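Local coordinates for peptidoglycan recognition protein-LC isoform LCx (PDB 2F2L), which binds, through its extracellular domain, an anhydro-muropeptide fragment of bacterial peptidoglycan carrying meso-diaminopimelate, and probably passes on this recognition as an immune signal, at residues Val28-Thr33 / Tyr135-His140; Glu39-Cys44 / Asp73-Glu78; Tyr66-Gly71 / Gly95-Ser100. One frame throughout, in Å; residues are numbered along the deposited sequence.

Interaction 1 of 3, residues Val28-Thr33 / Tyr135-His140; sequences VVISHT and YRLYGH. With MLD (glcnac(beta1-4)-murnac(1,6-anhydro)-L-ala-gamma-D-glu-meso-a2pm-D-ala), chain G.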
loop_
_atom_site.group_PDB
_atom_site.type_symbol
_atom_site.label_atom_id
_atom_site.label_comp_id
_atom_site.label_asym_id
_atom_site.label_seq_id
_atom_site.Cartn_x
_atom_site.Cartn_y
_atom_site.Cartn_z
ATOM N N VAL B 28 15.655 16.145 10.279
ATOM C CA VAL B 28 15.192 14.758 10.274
ATOM C C VAL B 28 13.687 14.753 10.021
ATOM O O VAL B 28 12.955 15.553 10.614
ATOM C CB VAL B 28 15.467 14.041 11.623
ATOM C CG1 VAL B 28 14.770 12.662 11.679
ATOM C CG2 VAL B 28 16.952 13.884 11.855
ATOM N N VAL B 29 13.233 13.841 9.155
ATOM C CA VAL B 29 11.822 13.717 8.809
ATOM C C VAL B 29 11.341 12.304 9.127
ATOM O O VAL B 29 11.848 11.325 8.585
ATOM C CB VAL B 29 11.576 14.050 7.326
ATOM C CG1 VAL B 29 10.089 13.943 7.008
ATOM C CG2 VAL B 29 12.085 15.450 7.003
ATOM N N ILE B 30 10.389 12.207 10.040
ATOM C CA ILE B 30 9.829 10.921 10.444
ATOM C C ILE B 30 8.564 10.574 9.643
ATOM O O ILE B 30 7.592 11.344 9.610
ATOM C CB ILE B 30 9.479 10.912 11.962
ATOM C CG1 ILE B 30 10.736 11.173 12.812
ATOM C CG2 ILE B 30 8.735 9.632 12.359
ATOM C CD1 ILE B 30 11.935 10.320 12.507
ATOM N N SER B 31 8.584 9.395 9.022
ATOM C CA SER B 31 7.433 8.866 8.285
ATOM C C SER B 31 7.025 7.517 8.862
ATOM O O SER B 31 7.670 7.002 9.780
ATOM C CB SER B 31 7.791 8.703 6.800
ATOM O OG SER B 31 8.921 7.840 6.628
ATOM N N HIS B 32 5.947 6.947 8.328
ATOM C CA HIS B 32 5.708 5.491 8.453
ATOM C C HIS B 32 5.570 4.907 7.056
ATOM O O HIS B 32 5.425 5.650 6.083
ATOM C CB HIS B 32 4.477 5.177 9.344
ATOM C CG HIS B 32 3.163 5.672 8.820
ATOM N ND1 HIS B 32 1.971 5.414 9.473
ATOM C CD2 HIS B 32 2.832 6.367 7.706
ATOM C CE1 HIS B 32 0.976 5.958 8.795
ATOM N NE2 HIS B 32 1.469 6.531 7.713
ATOM N N THR B 33 5.593 3.589 6.953
ATOM C CA THR B 33 5.465 2.927 5.659
ATOM C C THR B 33 4.029 2.803 5.182
ATOM O O THR B 33 3.804 2.544 3.993
ATOM C CB THR B 33 6.092 1.490 5.652
ATOM O OG1 THR B 33 5.403 0.653 6.583
ATOM C CG2 THR B 33 7.593 1.533 5.925
ATOM N N TYR B 135 19.759 19.498 15.647
ATOM C CA TYR B 135 18.948 19.153 14.479
ATOM C C TYR B 135 17.467 19.343 14.769
ATOM O O TYR B 135 17.012 19.136 15.898
ATOM C CB TYR B 135 19.214 17.717 14.016
ATOM C CG TYR B 135 18.696 16.659 14.962
ATOM C CD1 TYR B 135 17.364 16.220 14.893
ATOM C CD2 TYR B 135 19.522 16.093 15.930
ATOM C CE1 TYR B 135 16.876 15.247 15.773
ATOM C CE2 TYR B 135 19.041 15.120 16.811
ATOM C CZ TYR B 135 17.716 14.701 16.723
ATOM O OH TYR B 135 17.240 13.753 17.597
ATOM N N ARG B 136 16.732 19.768 13.748
ATOM C CA ARG B 136 15.282 19.922 13.834
ATOM C C ARG B 136 14.596 18.645 13.320
ATOM O O ARG B 136 14.980 18.104 12.279
ATOM C CB ARG B 136 14.835 21.157 13.043
ATOM C CG ARG B 136 15.371 22.464 13.631
ATOM C CD ARG B 136 14.658 23.683 13.074
ATOM N NE ARG B 136 15.433 24.918 13.234
ATOM C CZ ARG B 136 14.944 26.151 13.079
ATOM N NH1 ARG B 136 13.670 26.341 12.764
ATOM N NH2 ARG B 136 15.735 27.207 13.241
ATOM N N LEU B 137 13.615 18.154 14.085
ATOM C CA LEU B 137 12.890 16.940 13.725
ATOM C C LEU B 137 11.458 17.293 13.344
ATOM O O LEU B 137 10.814 18.095 14.034
ATOM C CB LEU B 137 12.910 15.936 14.874
ATOM C CG LEU B 137 12.239 14.593 14.545
ATOM C CD1 LEU B 137 12.999 13.442 15.132
ATOM C CD2 LEU B 137 10.788 14.586 15.027
ATOM N N TYR B 138 10.978 16.696 12.249
ATOM C CA TYR B 138 9.630 16.922 11.737
ATOM C C TYR B 138 8.902 15.612 11.440
ATOM O O TYR B 138 9.519 14.605 11.114
ATOM C CB TYR B 138 9.661 17.731 10.436
ATOM C CG TYR B 138 10.426 19.029 10.517
ATOM C CD1 TYR B 138 9.808 20.205 10.943
ATOM C CD2 TYR B 138 11.769 19.082 10.154
ATOM C CE1 TYR B 138 10.510 21.383 11.012
ATOM C CE2 TYR B 138 12.477 20.256 10.225
ATOM C CZ TYR B 138 11.855 21.401 10.660
ATOM O OH TYR B 138 12.583 22.571 10.721
ATOM N N GLY B 139 7.578 15.650 11.553
ATOM C CA GLY B 139 6.732 14.610 10.976
ATOM C C GLY B 139 6.623 14.892 9.481
ATOM O O GLY B 139 6.647 16.038 9.063
ATOM N N HIS B 140 6.549 13.830 8.685
ATOM C CA HIS B 140 6.353 13.914 7.220
ATOM C C HIS B 140 5.210 14.881 6.863
ATOM O O HIS B 140 5.339 15.693 5.943
ATOM C CB HIS B 140 6.075 12.490 6.719
ATOM C CG HIS B 140 6.055 12.312 5.233
ATOM N ND1 HIS B 140 5.763 11.094 4.656
ATOM C CD2 HIS B 140 6.275 13.170 4.209
ATOM C CE1 HIS B 140 5.808 11.210 3.340
ATOM N NE2 HIS B 140 6.129 12.457 3.044
HETATM C CAA MLD G . -1.586 6.380 5.950
HETATM C CAB MLD G . -0.732 7.329 5.124
HETATM O OAC MLD G . 0.315 7.778 5.573
HETATM N N2 MLD G . -1.213 7.603 3.915
HETATM C C2 MLD G . -0.582 8.514 2.968
HETATM C C3 MLD G . -1.655 9.515 2.530
HETATM O O3 MLD G . -2.192 10.266 3.637
HETATM C C4 MLD G . -1.138 10.416 1.413
HETATM O O4 MLD G . -2.241 11.168 0.942
HETATM C C5 MLD G . -0.595 9.551 0.270
HETATM C C6 MLD G . 0.081 10.313 -0.885
HETATM O O6 MLD G . 0.316 9.372 -1.973
HETATM O O5 MLD G . 0.439 8.731 0.807
HETATM C C1 MLD G . -0.060 7.761 1.758
HETATM O O1 MLD G . 1.010 6.948 2.164
HETATM C CA4 MLD G . 1.419 6.033 1.120
HETATM C CA5 MLD G . 0.492 4.846 0.859
HETATM O OA5 MLD G . 1.119 3.536 1.071
HETATM C CA6 MLD G . 0.393 4.885 -0.627
HETATM O OA6 MLD G . 1.568 4.232 -1.065
HETATM C CA1 MLD G . 2.174 3.592 0.097
HETATM C CA2 MLD G . 3.307 4.500 0.600
HETATM N NAD MLD G . 4.332 3.683 1.286
HETATM C CAE MLD G . 5.606 3.691 0.937
HETATM C CAF MLD G . 6.485 2.769 1.759
HETATM O OAG MLD G . 6.076 4.389 0.038
HETATM C CA3 MLD G . 2.783 5.545 1.583
HETATM O OAH MLD G . 3.676 6.709 1.679
HETATM C CAI MLD G . 4.552 6.696 2.833
HETATM C CAJ MLD G . 3.941 7.382 4.033
HETATM C CAL MLD G . 5.866 7.421 2.475
HETATM O OAM MLD G . 6.692 7.559 3.370
HETATM N N MLD G . 6.055 7.845 1.226
HETATM C CA MLD G . 7.278 8.512 0.761
HETATM C CB MLD G . 8.211 7.391 0.290
HETATM C C MLD G . 6.889 9.382 -0.447
HETATM O O MLD G . 6.263 8.889 -1.389
HETATM N NAN MLD G . 7.256 10.658 -0.354
HETATM C CAO MLD G . 7.004 11.691 -1.370
HETATM C CAP MLD G . 6.411 12.986 -0.726
HETATM O OBA MLD G . 6.531 14.017 -1.393
HETATM O OAQ MLD G . 5.889 12.948 0.415
HETATM C CBB MLD G . 8.337 12.132 -1.966
HETATM C CBC MLD G . 9.037 11.087 -2.818
HETATM C CBD MLD G . 10.312 11.708 -3.414
HETATM O OBE MLD G . 10.885 12.652 -2.868
HETATM N NBF MLD G . 10.730 11.162 -4.536
HETATM C CBG MLD G . 11.932 11.636 -5.234
HETATM C CBH MLD G . 11.682 13.046 -5.806
HETATM O OBI MLD G . 10.633 13.319 -6.386
HETATM N NBJ MLD G . 12.657 13.925 -5.584
HETATM C CBK MLD G . 12.632 15.325 -6.065
HETATM C CBL MLD G . 13.889 15.563 -6.908
HETATM C CBM MLD G . 12.609 16.376 -4.934
HETATM O OBO MLD G . 13.083 16.058 -3.812
HETATM O OBN MLD G . 12.128 17.497 -5.236
HETATM C CBP MLD G . 12.292 10.620 -6.331
HETATM C CBQ MLD G . 13.728 10.815 -6.850
HETATM C CBR MLD G . 14.119 9.702 -7.825
HETATM C CBS MLD G . 15.632 9.513 -7.946
HETATM C CBT MLD G . 16.166 8.847 -6.670
HETATM O OBV MLD G . 15.907 7.641 -6.521
HETATM O OBU MLD G . 16.823 9.553 -5.879
HETATM N NBW MLD G . 16.281 10.814 -8.144
#
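Val28-His32 and Tyr135-Gly139 run as parallel strands, their axes 4.6 Å apart at closest approach and turned 24° from each other, with Val28 across from Leu137, Val29 from Tyr138 and Ile30 from Gly139. Four backbone bonds zip them: Val28 N to Arg136 O, Tyr138 N to Val28 O, Ile30 N to Tyr138 O, and His140 N to Ile30 O. In Leu137 chi1 (-176°) sets CG anti to the backbone N and near Ile30 CG1, and from there CD1 comes to 4.0 Å from both Val28 CG1 and Ile30 CG1. The other branch of that valine, Val28 CG2, lies 3.9 Å from Tyr135 CD1. In the mixed sheet of this amidase-like fold, strand 135-139 is the outermost on its side, and Leu122 of helix 112-127 and Ile157 of helix 151-157 cover the face carrying Val28, Ile30 and Leu137. On the reverse face Val29 CG1 packs 3.7 Å from His140 CA. Beyond the ladder, residues at the C-terminal ends of both segments reach the muropeptide. His32 NE2 donates in its ring plane to the acetyl oxygen OAC of the ligand (2.7 Å, N-H...O 167°), while its ND1 is hydrogen-bonded to Phe105 N. His140 NE2 donates to the ligand carboxylate oxygen OAQ at 2.7 Å, its ND1 being paired with Ser148 OG, and Thr33 O accepts a hydrogen bond from the ligand amide NAD.

Interaction 2 of 3, residues Glu39-Cys44 / Asp73-Glu78; sequences ESREVC and DGRVYE. With CIT (citric acid), chain H.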
loop_
_atom_site.group_PDB
_atom_site.type_symbol
_atom_site.label_atom_id
_atom_site.label_comp_id
_atom_site.label_asym_id
_atom_site.label_seq_id
_atom_site.Cartn_x
_atom_site.Cartn_y
_atom_site.Cartn_z
ATOM N N GLU B 39 7.577 -7.946 13.804
ATOM C CA GLU B 39 8.085 -8.170 15.166
ATOM C C GLU B 39 9.329 -9.041 15.228
ATOM O O GLU B 39 9.727 -9.465 16.311
ATOM C CB GLU B 39 7.000 -8.828 16.041
ATOM C CG GLU B 39 5.578 -8.363 15.788
ATOM C CD GLU B 39 5.381 -6.895 16.076
ATOM O OE1 GLU B 39 6.295 -6.290 16.689
ATOM O OE2 GLU B 39 4.317 -6.349 15.693
ATOM N N SER B 40 9.932 -9.318 14.076
ATOM C CA SER B 40 11.084 -10.207 14.007
ATOM C C SER B 40 11.949 -9.858 12.807
ATOM O O SER B 40 11.471 -9.253 11.860
ATOM C CB SER B 40 10.609 -11.657 13.877
ATOM O OG SER B 40 9.936 -11.869 12.642
ATOM N N ARG B 41 13.214 -10.278 12.827
ATOM C CA ARG B 41 14.125 -9.977 11.711
ATOM C C ARG B 41 13.586 -10.507 10.358
ATOM O O ARG B 41 13.610 -9.810 9.339
ATOM C CB ARG B 41 15.519 -10.533 12.009
ATOM C CG ARG B 41 16.513 -10.191 10.935
ATOM C CD ARG B 41 17.929 -10.542 11.289
ATOM N NE ARG B 41 18.744 -10.410 10.088
ATOM C CZ ARG B 41 20.076 -10.349 10.041
ATOM N NH1 ARG B 41 20.815 -10.414 11.135
ATOM N NH2 ARG B 41 20.667 -10.210 8.858
ATOM N N GLU B 42 13.085 -11.738 10.371
ATOM C CA GLU B 42 12.500 -12.354 9.184
ATOM C C GLU B 42 11.313 -11.551 8.602
ATOM O O GLU B 42 11.244 -11.290 7.391
ATOM C CB GLU B 42 12.044 -13.777 9.527
ATOM C CG GLU B 42 11.310 -14.460 8.390
ATOM C CD GLU B 42 11.119 -15.953 8.595
ATOM O OE1 GLU B 42 10.464 -16.347 9.592
ATOM O OE2 GLU B 42 11.598 -16.728 7.733
ATOM N N VAL B 43 10.365 -11.191 9.454
ATOM C CA VAL B 43 9.178 -10.486 8.967
ATOM C C VAL B 43 9.552 -9.064 8.550
ATOM O O VAL B 43 9.131 -8.628 7.486
ATOM C CB VAL B 43 8.007 -10.501 9.961
ATOM C CG1 VAL B 43 6.802 -9.727 9.390
ATOM C CG2 VAL B 43 7.575 -11.926 10.243
ATOM N N CYS B 44 10.371 -8.359 9.347
ATOM C CA CYS B 44 10.733 -6.970 9.020
ATOM C C CYS B 44 11.573 -6.886 7.752
ATOM O O CYS B 44 11.427 -5.943 6.977
ATOM C CB CYS B 44 11.447 -6.279 10.189
ATOM S SG CYS B 44 10.370 -6.021 11.639
ATOM N N ASP B 73 10.681 -5.056 15.548
ATOM C CA ASP B 73 11.660 -5.884 16.255
ATOM C C ASP B 73 12.725 -5.062 17.012
ATOM O O ASP B 73 13.597 -5.629 17.664
ATOM C CB ASP B 73 12.353 -6.845 15.274
ATOM C CG ASP B 73 13.141 -6.119 14.182
ATOM O OD1 ASP B 73 13.023 -4.874 14.076
ATOM O OD2 ASP B 73 13.876 -6.794 13.428
ATOM N N GLY B 74 12.687 -3.746 16.893
ATOM C CA GLY B 74 13.713 -2.898 17.484
ATOM C C GLY B 74 15.003 -2.782 16.684
ATOM O O GLY B 74 15.980 -2.214 17.169
ATOM N N ARG B 75 15.041 -3.336 15.482
ATOM C CA ARG B 75 16.242 -3.238 14.634
ATOM C C ARG B 75 16.063 -2.092 13.644
ATOM O O ARG B 75 14.945 -1.751 13.260
ATOM C CB ARG B 75 16.500 -4.537 13.868
ATOM C CG ARG B 75 16.836 -5.724 14.753
ATOM C CD ARG B 75 17.223 -6.960 13.926
ATOM N NE ARG B 75 17.526 -8.102 14.809
ATOM C CZ ARG B 75 16.621 -8.879 15.406
ATOM N NH1 ARG B 75 15.323 -8.700 15.214
ATOM N NH2 ARG B 75 17.016 -9.850 16.204
ATOM N N VAL B 76 17.184 -1.504 13.259
ATOM C CA VAL B 76 17.233 -0.481 12.249
ATOM C C VAL B 76 17.674 -1.159 10.961
ATOM O O VAL B 76 18.624 -1.948 10.954
ATOM C CB VAL B 76 18.234 0.631 12.611
ATOM C CG1 VAL B 76 18.313 1.650 11.509
ATOM C CG2 VAL B 76 17.838 1.294 13.955
ATOM N N TYR B 77 16.944 -0.845 9.891
ATOM C CA TYR B 77 17.184 -1.382 8.557
ATOM C C TYR B 77 17.728 -0.240 7.731
ATOM O O TYR B 77 17.037 0.741 7.525
ATOM C CB TYR B 77 15.864 -1.937 7.988
ATOM C CG TYR B 77 15.476 -3.157 8.743
ATOM C CD1 TYR B 77 15.826 -4.420 8.269
ATOM C CD2 TYR B 77 14.854 -3.058 9.983
ATOM C CE1 TYR B 77 15.535 -5.546 8.977
ATOM C CE2 TYR B 77 14.540 -4.181 10.702
ATOM C CZ TYR B 77 14.901 -5.432 10.198
ATOM O OH TYR B 77 14.623 -6.572 10.892
ATOM N N GLU B 78 18.986 -0.344 7.311
ATOM C CA GLU B 78 19.613 0.699 6.497
ATOM C C GLU B 78 18.919 0.832 5.126
ATOM O O GLU B 78 18.613 -0.163 4.490
ATOM C CB GLU B 78 21.098 0.385 6.284
ATOM C CG GLU B 78 21.875 1.451 5.527
ATOM C CD GLU B 78 23.310 1.026 5.152
ATOM O OE1 GLU B 78 23.508 -0.050 4.513
ATOM O OE2 GLU B 78 24.239 1.806 5.462
HETATM C C1 CIT H . 13.783 -12.651 15.760
HETATM O O1 CIT H . 13.865 -13.519 14.866
HETATM O O2 CIT H . 13.990 -11.462 15.467
HETATM C C2 CIT H . 13.415 -13.065 17.164
HETATM C C3 CIT H . 13.408 -11.900 18.152
HETATM O O7 CIT H . 14.744 -11.330 18.241
HETATM C C4 CIT H . 12.922 -12.457 19.498
HETATM C C5 CIT H . 12.952 -11.474 20.659
HETATM O O3 CIT H . 12.307 -11.719 21.712
HETATM O O4 CIT H . 13.631 -10.427 20.605
HETATM C C6 CIT H . 12.453 -10.829 17.643
HETATM O O5 CIT H . 11.276 -11.171 17.364
HETATM O O6 CIT H . 12.859 -9.635 17.499
#
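Two first torsions bring Asp73 and Tyr77 against Cys44: Asp73 CG lies between its backbone N and carbonyl carbon (chi1 62°), and Tyr77 CG is anti to its own carbonyl carbon (chi1 -69°). The contact sets an Asx turn against a capped helix start. Asp73 OD1 accepts from Arg75 N in the turn that leads into strand 76-78, and Ser40 OG, at the N-cap of helix 41-58, accepts from Val43 N at 3.3 Å. Between the segments themselves the evidence is of packing. Cys44 SG rests 3.8 Å from Asp73 CG, and Cys44 CB lies 3.3 Å from Tyr77 OH; the disulfide to Cys38 ties this first helical turn to the preceding loop. Asp73 OD2 is gripped by two donors from opposite faces of the carboxylate: Tyr77 OH on the syn side at 2.7 Å, and Arg75 NH1 at 3.0 Å in a salt bridge. Together with the Asx turn, these bonds hold the carboxylate's rotation. The salt bridge, in the guanidinium plane, also places Arg75 so that Arg41 CB lies over one face of the group, toward the rim, 3.7 Å from Arg75 NH1. The extended Arg41 chain leads away to the backbone O of Glu8, which accepts a hydrogen bond from Arg41 NH2. A citrate, probably from the crystallisation liquor, sits at the N-terminal end of helix 41-58, where the positive end of the helix dipole and Arg75 would both attract an anion. Its oxygen O2 receives Arg41 N at 3.0 Å (N-H...O 165°) and Arg75 NH1 at 3.1 Å.

Interaction 3 of 3, residues Tyr66-Gly71 / Gly95-Ser100; sequences YNFLVG and GSIGIS. With MLD (glcnac(beta1-4)-murnac(1,6-anhydro)-L-ala-gamma-D-glu-meso-a2pm-D-ala), chain G.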
loop_
_atom_site.group_PDB
_atom_site.type_symbol
_atom_site.label_atom_id
_atom_site.label_comp_id
_atom_site.label_asym_id
_atom_site.label_seq_id
_atom_site.Cartn_x
_atom_site.Cartn_y
_atom_site.Cartn_z
ATOM N N TYR B 66 14.042 5.736 1.767
ATOM C CA TYR B 66 14.410 6.181 3.107
ATOM C C TYR B 66 15.918 6.102 3.354
ATOM O O TYR B 66 16.632 5.327 2.731
ATOM C CB TYR B 66 13.657 5.371 4.158
ATOM C CG TYR B 66 12.143 5.360 3.967
ATOM C CD1 TYR B 66 11.411 6.547 3.996
ATOM C CD2 TYR B 66 11.458 4.168 3.719
ATOM C CE1 TYR B 66 10.020 6.552 3.817
ATOM C CE2 TYR B 66 10.061 4.148 3.547
ATOM C CZ TYR B 66 9.354 5.344 3.592
ATOM O OH TYR B 66 7.995 5.343 3.435
ATOM N N ASN B 67 16.417 6.927 4.263
ATOM C CA ASN B 67 17.770 6.748 4.717
ATOM C C ASN B 67 17.843 5.552 5.660
ATOM O O ASN B 67 18.764 4.734 5.556
ATOM C CB ASN B 67 18.275 8.040 5.345
ATOM C CG ASN B 67 18.368 9.131 4.336
ATOM O OD1 ASN B 67 19.319 9.086 3.504
ATOM N ND2 ASN B 67 17.461 9.983 4.329
ATOM N N PHE B 68 16.861 5.444 6.552
ATOM C CA PHE B 68 16.764 4.333 7.498
ATOM C C PHE B 68 15.307 3.956 7.714
ATOM O O PHE B 68 14.413 4.766 7.505
ATOM C CB PHE B 68 17.387 4.690 8.857
ATOM C CG PHE B 68 18.833 5.081 8.787
ATOM C CD1 PHE B 68 19.830 4.115 8.844
ATOM C CD2 PHE B 68 19.201 6.419 8.664
ATOM C CE1 PHE B 68 21.153 4.465 8.789
ATOM C CE2 PHE B 68 20.531 6.781 8.600
ATOM C CZ PHE B 68 21.515 5.807 8.652
ATOM N N LEU B 69 15.064 2.707 8.101
ATOM C CA LEU B 69 13.736 2.313 8.563
ATOM C C LEU B 69 13.892 1.663 9.923
ATOM O O LEU B 69 14.945 1.106 10.211
ATOM C CB LEU B 69 13.056 1.323 7.606
ATOM C CG LEU B 69 12.896 1.668 6.138
ATOM C CD1 LEU B 69 14.130 1.288 5.320
ATOM C CD2 LEU B 69 11.619 0.972 5.597
ATOM N N VAL B 70 12.852 1.722 10.743
ATOM C CA VAL B 70 12.874 1.144 12.105
ATOM C C VAL B 70 11.796 0.098 12.221
ATOM O O VAL B 70 10.604 0.406 12.037
ATOM C CB VAL B 70 12.615 2.238 13.162
ATOM C CG1 VAL B 70 12.760 1.677 14.561
ATOM C CG2 VAL B 70 13.587 3.392 12.940
ATOM N N GLY B 71 12.192 -1.126 12.561
ATOM C CA GLY B 71 11.250 -2.217 12.659
ATOM C C GLY B 71 10.676 -2.405 14.047
ATOM O O GLY B 71 11.272 -1.982 15.031
ATOM N N GLY B 95 19.591 17.671 2.438
ATOM C CA GLY B 95 19.775 18.282 3.761
ATOM C C GLY B 95 18.890 17.706 4.852
ATOM O O GLY B 95 18.746 18.292 5.929
ATOM N N SER B 96 18.312 16.542 4.598
ATOM C CA SER B 96 17.566 15.856 5.628
ATOM C C SER B 96 17.860 14.362 5.661
ATOM O O SER B 96 18.401 13.785 4.701
ATOM C CB SER B 96 16.080 16.125 5.434
ATOM O OG SER B 96 15.562 15.444 4.310
ATOM N N ILE B 97 17.542 13.759 6.801
ATOM C CA ILE B 97 17.570 12.310 6.993
ATOM C C ILE B 97 16.114 11.854 7.177
ATOM O O ILE B 97 15.402 12.356 8.055
ATOM C CB ILE B 97 18.414 11.935 8.235
ATOM C CG1 ILE B 97 19.902 12.153 7.952
ATOM C CG2 ILE B 97 18.175 10.512 8.667
ATOM C CD1 ILE B 97 20.482 11.256 6.861
ATOM N N GLY B 98 15.673 10.943 6.309
ATOM C CA GLY B 98 14.336 10.365 6.380
ATOM C C GLY B 98 14.354 8.989 7.033
ATOM O O GLY B 98 14.989 8.064 6.546
ATOM N N ILE B 99 13.656 8.873 8.147
ATOM C CA ILE B 99 13.534 7.631 8.897
ATOM C C ILE B 99 12.048 7.216 8.887
ATOM O O ILE B 99 11.164 8.008 9.227
ATOM C CB ILE B 99 14.007 7.827 10.354
ATOM C CG1 ILE B 99 15.472 8.285 10.379
ATOM C CG2 ILE B 99 13.808 6.568 11.157
ATOM C CD1 ILE B 99 15.908 8.844 11.695
ATOM N N SER B 100 11.778 5.994 8.443
ATOM C CA SER B 100 10.407 5.495 8.385
ATOM C C SER B 100 10.183 4.421 9.425
ATOM O O SER B 100 10.970 3.471 9.512
ATOM C CB SER B 100 10.098 4.930 7.000
ATOM O OG SER B 100 8.690 4.764 6.840
HETATM C CAA MLD G . -1.586 6.380 5.950
HETATM C CAB MLD G . -0.732 7.329 5.124
HETATM O OAC MLD G . 0.315 7.778 5.573
HETATM N N2 MLD G . -1.213 7.603 3.915
HETATM C C2 MLD G . -0.582 8.514 2.968
HETATM C C3 MLD G . -1.655 9.515 2.530
HETATM O O3 MLD G . -2.192 10.266 3.637
HETATM C C4 MLD G . -1.138 10.416 1.413
HETATM O O4 MLD G . -2.241 11.168 0.942
HETATM C C5 MLD G . -0.595 9.551 0.270
HETATM C C6 MLD G . 0.081 10.313 -0.885
HETATM O O6 MLD G . 0.316 9.372 -1.973
HETATM O O5 MLD G . 0.439 8.731 0.807
HETATM C C1 MLD G . -0.060 7.761 1.758
HETATM O O1 MLD G . 1.010 6.948 2.164
HETATM C CA4 MLD G . 1.419 6.033 1.120
HETATM C CA5 MLD G . 0.492 4.846 0.859
HETATM O OA5 MLD G . 1.119 3.536 1.071
HETATM C CA6 MLD G . 0.393 4.885 -0.627
HETATM O OA6 MLD G . 1.568 4.232 -1.065
HETATM C CA1 MLD G . 2.174 3.592 0.097
HETATM C CA2 MLD G . 3.307 4.500 0.600
HETATM N NAD MLD G . 4.332 3.683 1.286
HETATM C CAE MLD G . 5.606 3.691 0.937
HETATM C CAF MLD G . 6.485 2.769 1.759
HETATM O OAG MLD G . 6.076 4.389 0.038
HETATM C CA3 MLD G . 2.783 5.545 1.583
HETATM O OAH MLD G . 3.676 6.709 1.679
HETATM C CAI MLD G . 4.552 6.696 2.833
HETATM C CAJ MLD G . 3.941 7.382 4.033
HETATM C CAL MLD G . 5.866 7.421 2.475
HETATM O OAM MLD G . 6.692 7.559 3.370
HETATM N N MLD G . 6.055 7.845 1.226
HETATM C CA MLD G . 7.278 8.512 0.761
HETATM C CB MLD G . 8.211 7.391 0.290
HETATM C C MLD G . 6.889 9.382 -0.447
HETATM O O MLD G . 6.263 8.889 -1.389
HETATM N NAN MLD G . 7.256 10.658 -0.354
HETATM C CAO MLD G . 7.004 11.691 -1.370
HETATM C CAP MLD G . 6.411 12.986 -0.726
HETATM O OBA MLD G . 6.531 14.017 -1.393
HETATM O OAQ MLD G . 5.889 12.948 0.415
HETATM C CBB MLD G . 8.337 12.132 -1.966
HETATM C CBC MLD G . 9.037 11.087 -2.818
HETATM C CBD MLD G . 10.312 11.708 -3.414
HETATM O OBE MLD G . 10.885 12.652 -2.868
HETATM N NBF MLD G . 10.730 11.162 -4.536
HETATM C CBG MLD G . 11.932 11.636 -5.234
HETATM C CBH MLD G . 11.682 13.046 -5.806
HETATM O OBI MLD G . 10.633 13.319 -6.386
HETATM N NBJ MLD G . 12.657 13.925 -5.584
HETATM C CBK MLD G . 12.632 15.325 -6.065
HETATM C CBL MLD G . 13.889 15.563 -6.908
HETATM C CBM MLD G . 12.609 16.376 -4.934
HETATM O OBO MLD G . 13.083 16.058 -3.812
HETATM O OBN MLD G . 12.128 17.497 -5.236
HETATM C CBP MLD G . 12.292 10.620 -6.331
HETATM C CBQ MLD G . 13.728 10.815 -6.850
HETATM C CBR MLD G . 14.119 9.702 -7.825
HETATM C CBS MLD G . 15.632 9.513 -7.946
HETATM C CBT MLD G . 16.166 8.847 -6.670
HETATM O OBV MLD G . 15.907 7.641 -6.521
HETATM O OBU MLD G . 16.823 9.553 -5.879
HETATM N NBW MLD G . 16.281 10.814 -8.144
#
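Ser100 CB sits squarely over the Tyr66 ring, 3.3 Å from its centroid and only 4° off the ring normal, a CH-pi contact that marks the tight part of this interface. Tyr66 CG is anti to the carbonyl carbon (chi1 -54°), which lays the ring beneath the serine and sends the hydroxyl on to the bound muropeptide. There Tyr66 OH donates to the ligand carbonyl oxygen OAM at 2.6 Å, and the oxygen lies at the ring edge, in its plane. The backbone alongside is bonded throughout. Gly98 O accepts from two successive amides, Asn67 N at 2.9 Å and Phe68 N at 3.2 Å, the first bent, the second longer but straighter; Ser100 N then donates to Phe68 O, and Val70 N to Ser100 O at 2.8 Å, completing a parallel pairing of strands 68-70 and 97-100 whose axes differ by 27°. On the face that carries Phe68 and Ile99, Val70 CG2 meets Ile99 CG2 at 3.6 Å. Looser is the Phe68-Ile97 pair, with Ile97 CG2 at the ring edge, 4.2 Å from Phe68 CD2, although Asn67 still packs on Ile97 and Gly98. Beyond Ile97 the contact thins to a little of Ser96, and the chain runs on to the partly exposed Gly95. Leu121 and Ala117 of helix 112-127 cover the Phe68, Val70 and Ile99 face, and His55 of helix 41-58 meets the Tyr66 ring edge-to-face. In the sheet the pair is flanked by antiparallel strand 76-78 beside 68-70 and parallel strand 25-32 beside 97-101.

Overall arrangement
All three contacts reach one mixed sheet. Interactions 1 and 3, with centres 8 Å apart, join directly: Val29 N is 2.8 Å from Ile97 O and Ser31 N is 2.9 Å from Ile99 O, so strands 135-139, 25-32, 97-101 and 68-70 follow one another. Both line the muropeptide pocket, interaction 1 through Ser31, His32, Thr33 and His140, interaction 3 through Tyr66. Interaction 2 continues the sheet from interaction 3, Tyr77 N lying 2.8 Å from Leu69 O, with centres 14 Å apart. It stays away from the pocket: the Tyr77 side chain is about 12 Å from the ligand, and the centres of interactions 1 and 2 are 19 Å apart.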